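Local atomic coordinates of fructooligosaccharide ABC transporter substrate-binding protein FusA (PDB entry 5G5Y), a protein that binds short- and long-chain fructooligosaccharides, preferring tetrasaccharides and larger, as the solute-binding component of the FusABC-MsmK ABC transporter that imports them. Residues L58-N64 / K309-V315; D179-F185 / K263-F268; K434-E439 / Y478-K482. One frame throughout, in Å; residues are numbered along the deposited sequence.

Contact 1: residues L58-N64 / K309-V315; sequences LPDAIHN and KMVITSV
Two short extended segments, L58-N64 and K309-V315, run antiparallel; the axes of strands 61-63 and 310-312 lie 4.8 Å apart at 176°. I62 and V311 form the hydrogen-bonded pair (CA-CA 5.5 Å), flanked by the non-hydrogen-bonded pairs H63-M310 (4.6 Å) and A61-I312 (4.4 Å). Along the second segment, K309 comes first: its O accepts from N64 N (2.8 Å), where N64 takes a left-handed helical conformation (phi/psi 62/41°), ending the strand. One water joins K309 NZ and N64 OD1, 2.6 Å from each; N64 OD1 also accepts from the backbone of G382. M310 and K309 both face F119, making a classic beta bulge. The M310 side chain (chi1 t) lies on the face shared with A61, H63 and I312, with CE 3.6 Å from A61 CB and SD 3.8 Å from H63 CD2, at the edge of the imidazole. V311 points to the other face, its CG2 3.8 Å from I62 CB, while its N and O pair with I62 O (3.1 Å) and I62 N (3.0 Å). I312 packs on L319, T322 and I326 of helix 319-329. T313 N donates to D60 O (3.2 Å); with chi1 p, T313 OG1 donates to P59 O (2.6 Å). Beyond S314, V315 CG2 packs 3.8 Å from L58 CB. Strand 61-63 continues through parallel pairing to strand 3-10, so 310-312 adds an antiparallel outer strand to a mixed sheet, as is characteristic of an alpha/beta lobe of a periplasmic-type solute-binding protein, with the substrate-binding residue K309 leading into it.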
# COMPACT_ATOMS: atom_id res chain seq x y z
N LEU A 58 -25.02 -18.65 -6.61
CA LEU A 58 -24.63 -17.24 -6.55
C LEU A 58 -25.51 -16.50 -5.55
O LEU A 58 -26.73 -16.73 -5.46
CB LEU A 58 -24.73 -16.57 -7.93
CG LEU A 58 -23.78 -17.05 -9.04
CD1 LEU A 58 -24.04 -16.32 -10.36
CD2 LEU A 58 -22.33 -16.86 -8.64
N PRO A 59 -24.88 -15.57 -4.78
CA PRO A 59 -25.65 -14.66 -3.94
C PRO A 59 -26.15 -13.49 -4.80
O PRO A 59 -25.87 -13.45 -5.98
CB PRO A 59 -24.59 -14.19 -2.94
CG PRO A 59 -23.35 -14.13 -3.74
CD PRO A 59 -23.44 -15.32 -4.68
N ASP A 60 -26.83 -12.54 -4.18
CA ASP A 60 -27.25 -11.30 -4.90
C ASP A 60 -26.03 -10.39 -5.17
O ASP A 60 -26.01 -9.64 -6.16
CB ASP A 60 -28.29 -10.55 -4.09
CG ASP A 60 -29.60 -11.27 -4.03
OD1 ASP A 60 -30.04 -11.73 -5.11
OD2 ASP A 60 -30.19 -11.36 -2.92
N ALA A 61 -25.02 -10.49 -4.30
CA ALA A 61 -23.78 -9.69 -4.39
C ALA A 61 -22.68 -10.35 -3.59
O ALA A 61 -22.97 -11.14 -2.68
CB ALA A 61 -24.00 -8.29 -3.87
N ILE A 62 -21.42 -10.04 -3.92
CA ILE A 62 -20.27 -10.53 -3.17
C ILE A 62 -19.66 -9.28 -2.53
O ILE A 62 -19.21 -8.38 -3.25
CB ILE A 62 -19.26 -11.24 -4.08
CG1 ILE A 62 -19.94 -12.42 -4.81
CG2 ILE A 62 -18.04 -11.71 -3.29
CD1 ILE A 62 -19.05 -13.06 -5.88
N HIS A 63 -19.70 -9.23 -1.20
CA HIS A 63 -19.30 -8.10 -0.37
C HIS A 63 -17.90 -8.35 0.19
O HIS A 63 -17.58 -9.47 0.60
CB HIS A 63 -20.33 -7.97 0.72
CG HIS A 63 -20.02 -6.97 1.78
ND1 HIS A 63 -19.31 -7.30 2.90
CD2 HIS A 63 -20.41 -5.69 1.94
CE1 HIS A 63 -19.23 -6.25 3.70
NE2 HIS A 63 -19.90 -5.26 3.15
N ASN A 64 -17.07 -7.32 0.19
CA ASN A 64 -15.70 -7.41 0.71
C ASN A 64 -14.88 -8.40 -0.10
O ASN A 64 -14.06 -9.13 0.41
CB ASN A 64 -15.72 -7.73 2.22
CG ASN A 64 -14.53 -7.18 2.96
OD1 ASN A 64 -13.99 -6.14 2.60
ND2 ASN A 64 -14.14 -7.85 4.05
N LYS A 309 -14.37 -4.11 -3.90
CA LYS A 309 -14.85 -4.62 -2.65
C LYS A 309 -16.34 -4.97 -2.68
O LYS A 309 -16.91 -5.23 -1.62
CB LYS A 309 -14.55 -3.65 -1.52
CG LYS A 309 -13.11 -3.55 -1.13
CD LYS A 309 -12.47 -4.84 -0.64
CE LYS A 309 -11.00 -4.59 -0.37
NZ LYS A 309 -10.48 -5.59 0.56
N MET A 310 -16.96 -4.95 -3.85
CA MET A 310 -18.33 -5.45 -4.03
C MET A 310 -18.64 -5.57 -5.49
O MET A 310 -18.35 -4.65 -6.23
CB MET A 310 -19.37 -4.53 -3.42
CG MET A 310 -20.75 -5.14 -3.29
SD MET A 310 -21.40 -4.79 -1.67
CE MET A 310 -23.06 -5.49 -1.77
N VAL A 311 -19.20 -6.71 -5.90
CA VAL A 311 -19.75 -6.91 -7.23
C VAL A 311 -21.22 -7.37 -7.10
O VAL A 311 -21.63 -7.91 -6.09
CB VAL A 311 -18.97 -7.95 -8.04
CG1 VAL A 311 -17.55 -7.47 -8.35
CG2 VAL A 311 -18.91 -9.30 -7.35
N ILE A 312 -22.00 -7.13 -8.15
CA ILE A 312 -23.39 -7.52 -8.17
C ILE A 312 -23.52 -8.64 -9.19
O ILE A 312 -23.05 -8.50 -10.34
CB ILE A 312 -24.27 -6.32 -8.53
CG1 ILE A 312 -24.23 -5.29 -7.39
CG2 ILE A 312 -25.71 -6.80 -8.84
CD1 ILE A 312 -25.03 -4.02 -7.69
N THR A 313 -24.17 -9.73 -8.80
CA THR A 313 -24.26 -10.90 -9.68
C THR A 313 -25.41 -10.81 -10.65
O THR A 313 -26.38 -10.05 -10.44
CB THR A 313 -24.43 -12.21 -8.93
OG1 THR A 313 -25.72 -12.21 -8.31
CG2 THR A 313 -23.37 -12.38 -7.89
N SER A 314 -25.33 -11.65 -11.67
CA SER A 314 -26.40 -11.75 -12.67
C SER A 314 -27.73 -12.34 -12.17
O SER A 314 -28.70 -12.29 -12.94
CB SER A 314 -25.94 -12.61 -13.86
OG SER A 314 -25.67 -13.91 -13.39
N VAL A 315 -27.77 -12.88 -10.94
CA VAL A 315 -29.02 -13.42 -10.36
C VAL A 315 -29.77 -12.43 -9.49
O VAL A 315 -30.84 -12.75 -8.99
CB VAL A 315 -28.83 -14.75 -9.58
CG1 VAL A 315 -28.26 -15.83 -10.50
CG2 VAL A 315 -28.00 -14.60 -8.31
O HOH W 1 -11.67 -4.97 2.75

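Contact 2: residues D179-F185 / K263-F268; sequences DEIPFSF and KFGVYF. With CA (calcium ion), chain C.
D179-F185 and K263-F268 run side by side in the same direction, 13° apart end to end, with I181 opposite F264 (CA-CA 5.0 Å) and F183 opposite V266 (4.8 Å) as parallel bridges. The ladder comprises I181 N to K263 O (2.8 Å), G265 N to I181 O (2.8 Å), V266 N to P182 O (2.7 Å) and S184 N to V266 O (3.0 Å). The chain turns a corner at G265 and V266, and a CB on G265 would clash with P182 O. I181 (chi1 m, chi2 t) sets CB 4.1 Å from F264 CD1, at the edge of that ring, while S184 CB lies over a face of F264, 3.3 Å from CE1. S184 OG is hydrogen-bonded to D244 OD2. On the face with V266, F183 (chi1 t, chi2 88°) places CD1 4.0 Å from V266 CG1 and receives the edge of F268 (chi1 m, chi2 78°) in an offset edge-to-face pair, centroids 5.5 Å apart and planes at 80°. K263, m at chi1 and chi2, brings CE 3.5 Å from D179 OD2. D179 (chi1 p) binds calcium through OD1 (2.1 Å) and E180 (chi1 m, chi2 p) through OE1 (2.6 Å) and OE2 (2.5 Å); D171, N173, N175 and E177 complete the site. Metal coordination by D179 and E180 thus passes at once into sheet pairing from I181 on, so consecutive residues are held by the two kinds of bond.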
# COMPACT_ATOMS: atom_id res chain seq x y z
N ASP A 179 29.67 -6.01 17.72
CA ASP A 179 28.32 -6.56 17.53
C ASP A 179 27.41 -5.63 16.70
O ASP A 179 26.36 -6.06 16.21
CB ASP A 179 27.68 -6.87 18.89
CG ASP A 179 27.47 -5.63 19.77
OD1 ASP A 179 28.31 -4.68 19.84
OD2 ASP A 179 26.45 -5.62 20.48
N GLU A 180 27.82 -4.38 16.52
CA GLU A 180 27.05 -3.39 15.76
C GLU A 180 26.93 -3.85 14.28
O GLU A 180 27.94 -4.23 13.65
CB GLU A 180 27.70 -2.01 15.85
CG GLU A 180 27.56 -1.27 17.18
CD GLU A 180 28.59 -1.65 18.27
OE1 GLU A 180 29.46 -2.50 18.02
OE2 GLU A 180 28.52 -1.07 19.40
N ILE A 181 25.70 -3.86 13.77
CA ILE A 181 25.42 -4.17 12.37
C ILE A 181 25.14 -2.80 11.76
O ILE A 181 24.09 -2.23 12.01
CB ILE A 181 24.20 -5.09 12.21
CG1 ILE A 181 24.42 -6.40 12.99
CG2 ILE A 181 23.96 -5.40 10.73
CD1 ILE A 181 23.23 -7.33 13.03
N PRO A 182 26.10 -2.24 11.01
CA PRO A 182 25.90 -0.87 10.56
C PRO A 182 24.66 -0.62 9.70
O PRO A 182 23.98 0.39 9.90
CB PRO A 182 27.18 -0.56 9.80
CG PRO A 182 28.20 -1.48 10.47
CD PRO A 182 27.46 -2.73 10.67
N PHE A 183 24.43 -1.51 8.73
CA PHE A 183 23.39 -1.32 7.68
C PHE A 183 22.68 -2.64 7.42
O PHE A 183 23.32 -3.65 7.15
CB PHE A 183 24.12 -0.83 6.42
CG PHE A 183 23.25 -0.32 5.31
CD1 PHE A 183 22.85 1.01 5.27
CD2 PHE A 183 22.94 -1.13 4.22
CE1 PHE A 183 22.10 1.52 4.22
CE2 PHE A 183 22.18 -0.62 3.15
CZ PHE A 183 21.77 0.69 3.17
N SER A 184 21.35 -2.65 7.52
CA SER A 184 20.58 -3.86 7.29
C SER A 184 19.29 -3.57 6.55
O SER A 184 18.83 -2.43 6.51
CB SER A 184 20.26 -4.58 8.60
OG SER A 184 19.90 -5.92 8.31
N PHE A 185 18.75 -4.62 5.95
CA PHE A 185 17.55 -4.57 5.16
C PHE A 185 17.13 -5.97 4.90
O PHE A 185 17.89 -6.93 5.18
CB PHE A 185 17.83 -3.83 3.83
CG PHE A 185 19.04 -4.37 3.09
CD1 PHE A 185 18.93 -5.47 2.24
CD2 PHE A 185 20.26 -3.77 3.26
CE1 PHE A 185 20.07 -5.96 1.55
CE2 PHE A 185 21.40 -4.25 2.56
CZ PHE A 185 21.29 -5.34 1.71
N LYS A 263 20.55 -3.75 17.38
CA LYS A 263 21.84 -4.07 16.76
C LYS A 263 22.12 -3.28 15.47
O LYS A 263 23.26 -3.28 14.96
CB LYS A 263 21.92 -5.57 16.49
CG LYS A 263 21.96 -6.43 17.76
CD LYS A 263 23.33 -6.35 18.44
CE LYS A 263 23.36 -7.03 19.81
NZ LYS A 263 22.78 -8.40 19.77
N PHE A 264 21.10 -2.59 14.96
CA PHE A 264 21.18 -1.94 13.66
C PHE A 264 21.64 -0.49 13.78
O PHE A 264 21.21 0.24 14.68
CB PHE A 264 19.83 -1.97 12.95
CG PHE A 264 19.32 -3.32 12.56
CD1 PHE A 264 20.16 -4.36 12.17
CD2 PHE A 264 17.94 -3.53 12.50
CE1 PHE A 264 19.63 -5.55 11.74
CE2 PHE A 264 17.42 -4.73 12.09
CZ PHE A 264 18.26 -5.75 11.70
N GLY A 265 22.53 -0.08 12.88
CA GLY A 265 22.89 1.31 12.76
C GLY A 265 21.88 2.07 11.92
O GLY A 265 21.34 3.10 12.35
N VAL A 266 21.68 1.59 10.69
CA VAL A 266 20.72 2.14 9.74
C VAL A 266 19.95 0.94 9.25
O VAL A 266 20.55 -0.08 8.92
CB VAL A 266 21.40 2.88 8.56
CG1 VAL A 266 20.39 3.25 7.45
CG2 VAL A 266 22.13 4.12 9.07
N TYR A 267 18.62 1.02 9.22
CA TYR A 267 17.81 -0.06 8.68
C TYR A 267 16.54 0.53 8.04
O TYR A 267 16.29 1.72 8.16
CB TYR A 267 17.45 -1.13 9.73
CG TYR A 267 16.37 -0.71 10.71
CD1 TYR A 267 16.64 0.18 11.76
CD2 TYR A 267 15.08 -1.13 10.53
CE1 TYR A 267 15.63 0.57 12.65
CE2 TYR A 267 14.05 -0.73 11.39
CZ TYR A 267 14.32 0.12 12.44
OH TYR A 267 13.26 0.46 13.25
N PHE A 268 15.81 -0.31 7.33
CA PHE A 268 14.60 0.10 6.59
C PHE A 268 13.36 -0.63 7.09
O PHE A 268 13.39 -1.84 7.30
CB PHE A 268 14.77 -0.17 5.07
CG PHE A 268 15.95 0.51 4.48
CD1 PHE A 268 17.22 -0.01 4.66
CD2 PHE A 268 15.81 1.70 3.76
CE1 PHE A 268 18.33 0.64 4.15
CE2 PHE A 268 16.92 2.35 3.24
CZ PHE A 268 18.19 1.81 3.43
CA CA C . 29.52 -3.11 20.57

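Contact 3: residues K434-E439 / Y478-K482; sequences KIAHIE and YLAIK. With ZN (zinc ion), chain H.
I435 and Y478 form the apolar centre between two helical segments, their CA atoms 6.4 Å apart. I435 (m at chi1 and chi2) places CD1 3.6 Å from Y478 CD1 and 3.8 Å from I481 CG2, and one turn later I438 CG2 lies 3.8 Å from Y478 CD1. The axes of 434-439 and 478-482 come within 10.7 Å and cross at -141°, so large side chains fill a wide gap. At one margin the aliphatic part of K434 meets I481 (CE to CD1, 3.8 Å), while its amine forms a salt bridge with D431. The polar edge lies at the tip of Y478 (chi1 t), whose OH donates to E439 OE2 (2.6 Å). A water links that same OE2 (2.6 Å) to K482 NZ (2.9 Å). On the outer side of its helix, H437 NE2 binds zinc at 2.0 Å together with D441. The two segments thus cross obliquely with opposed chain directions, one in helix 429-455 and the other in helix 475-492, M427 covering I435 and I481, while L479 faces strands 210-212 and 218-220.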
# COMPACT_ATOMS: atom_id res chain seq x y z
N LYS A 434 -0.13 -10.14 -20.80
CA LYS A 434 1.18 -9.77 -21.31
C LYS A 434 2.10 -9.21 -20.22
O LYS A 434 3.29 -9.54 -20.15
CB LYS A 434 1.06 -8.71 -22.39
CG LYS A 434 0.51 -9.22 -23.70
CD LYS A 434 0.69 -8.25 -24.86
CE LYS A 434 -0.30 -7.12 -24.79
NZ LYS A 434 -0.14 -6.11 -25.86
N ILE A 435 1.52 -8.34 -19.40
CA ILE A 435 2.26 -7.69 -18.31
C ILE A 435 2.65 -8.72 -17.23
O ILE A 435 3.79 -8.71 -16.77
CB ILE A 435 1.41 -6.51 -17.74
CG1 ILE A 435 1.28 -5.38 -18.78
CG2 ILE A 435 1.91 -5.94 -16.41
CD1 ILE A 435 2.58 -4.76 -19.25
N ALA A 436 1.73 -9.62 -16.89
CA ALA A 436 1.97 -10.70 -15.92
C ALA A 436 3.11 -11.61 -16.33
O ALA A 436 3.94 -12.02 -15.50
CB ALA A 436 0.70 -11.52 -15.69
N HIS A 437 3.12 -11.97 -17.60
CA HIS A 437 4.18 -12.79 -18.15
C HIS A 437 5.53 -12.08 -18.06
O HIS A 437 6.50 -12.68 -17.60
CB HIS A 437 3.84 -13.16 -19.60
CG HIS A 437 4.87 -13.98 -20.31
ND1 HIS A 437 4.65 -14.50 -21.56
CD2 HIS A 437 6.11 -14.40 -19.95
CE1 HIS A 437 5.71 -15.20 -21.95
NE2 HIS A 437 6.61 -15.15 -20.98
N ILE A 438 5.59 -10.83 -18.50
CA ILE A 438 6.85 -10.10 -18.48
C ILE A 438 7.40 -9.98 -17.05
O ILE A 438 8.62 -10.19 -16.81
CB ILE A 438 6.75 -8.73 -19.20
CG1 ILE A 438 6.51 -8.95 -20.70
CG2 ILE A 438 8.05 -7.92 -19.03
CD1 ILE A 438 6.05 -7.70 -21.43
N GLU A 439 6.51 -9.65 -16.12
CA GLU A 439 6.91 -9.50 -14.69
C GLU A 439 7.34 -10.84 -14.09
O GLU A 439 8.32 -10.90 -13.34
CB GLU A 439 5.76 -8.90 -13.87
CG GLU A 439 5.57 -7.42 -14.16
CD GLU A 439 4.29 -6.82 -13.57
OE1 GLU A 439 3.56 -7.52 -12.88
OE2 GLU A 439 4.03 -5.63 -13.80
N TYR A 478 6.66 -3.92 -22.54
CA TYR A 478 6.18 -3.58 -21.18
C TYR A 478 5.95 -2.07 -21.04
O TYR A 478 4.86 -1.61 -20.67
CB TYR A 478 7.23 -4.06 -20.16
CG TYR A 478 6.82 -3.91 -18.71
CD1 TYR A 478 6.01 -4.85 -18.13
CD2 TYR A 478 7.27 -2.85 -17.93
CE1 TYR A 478 5.61 -4.76 -16.83
CE2 TYR A 478 6.87 -2.75 -16.58
CZ TYR A 478 6.05 -3.73 -16.06
OH TYR A 478 5.61 -3.75 -14.76
N LEU A 479 6.98 -1.31 -21.41
CA LEU A 479 6.91 0.16 -21.34
C LEU A 479 5.93 0.78 -22.28
O LEU A 479 5.25 1.74 -21.88
CB LEU A 479 8.28 0.79 -21.55
CG LEU A 479 9.21 0.63 -20.35
CD1 LEU A 479 10.62 1.05 -20.75
CD2 LEU A 479 8.71 1.48 -19.17
N ALA A 480 5.80 0.23 -23.49
CA ALA A 480 4.81 0.74 -24.42
C ALA A 480 3.41 0.52 -23.88
O ALA A 480 2.56 1.38 -24.03
CB ALA A 480 4.96 0.12 -25.83
N ILE A 481 3.16 -0.64 -23.29
CA ILE A 481 1.85 -0.90 -22.68
C ILE A 481 1.57 0.09 -21.52
O ILE A 481 0.48 0.69 -21.46
CB ILE A 481 1.71 -2.34 -22.18
CG1 ILE A 481 1.66 -3.29 -23.40
CG2 ILE A 481 0.45 -2.47 -21.32
CD1 ILE A 481 2.03 -4.71 -23.06
N LYS A 482 2.55 0.26 -20.65
CA LYS A 482 2.40 1.16 -19.51
C LYS A 482 2.15 2.59 -19.97
O LYS A 482 1.28 3.32 -19.44
CB LYS A 482 3.60 1.05 -18.57
CG LYS A 482 3.73 -0.30 -17.83
CD LYS A 482 2.77 -0.39 -16.65
CE LYS A 482 2.84 -1.74 -15.94
NZ LYS A 482 1.99 -1.72 -14.71
ZN ZN H . 8.54 -15.70 -21.01
O HOH W 2 1.85 -4.30 -13.39

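From the N terminus, the chain opens contact 1 at residues 58-64 and closes it after 244 intervening residues, at 309-315. Contact 2 opens and closes within that excursion, its 179-185 and 263-268 segments separated by 77 residues. Contact 3 follows in series: 434-439 and 478-482 enclose 38 residues, nearly all helical. Contacts 1 and 2 join outer strands to two different mixed sheets on opposite sides of the chain's centre, their own centres about 48 Å apart, whereas contact 3 joins two C-terminal helices, its centre about 30 Å from that of contact 1 and 36 Å from that of contact 2. None touches another.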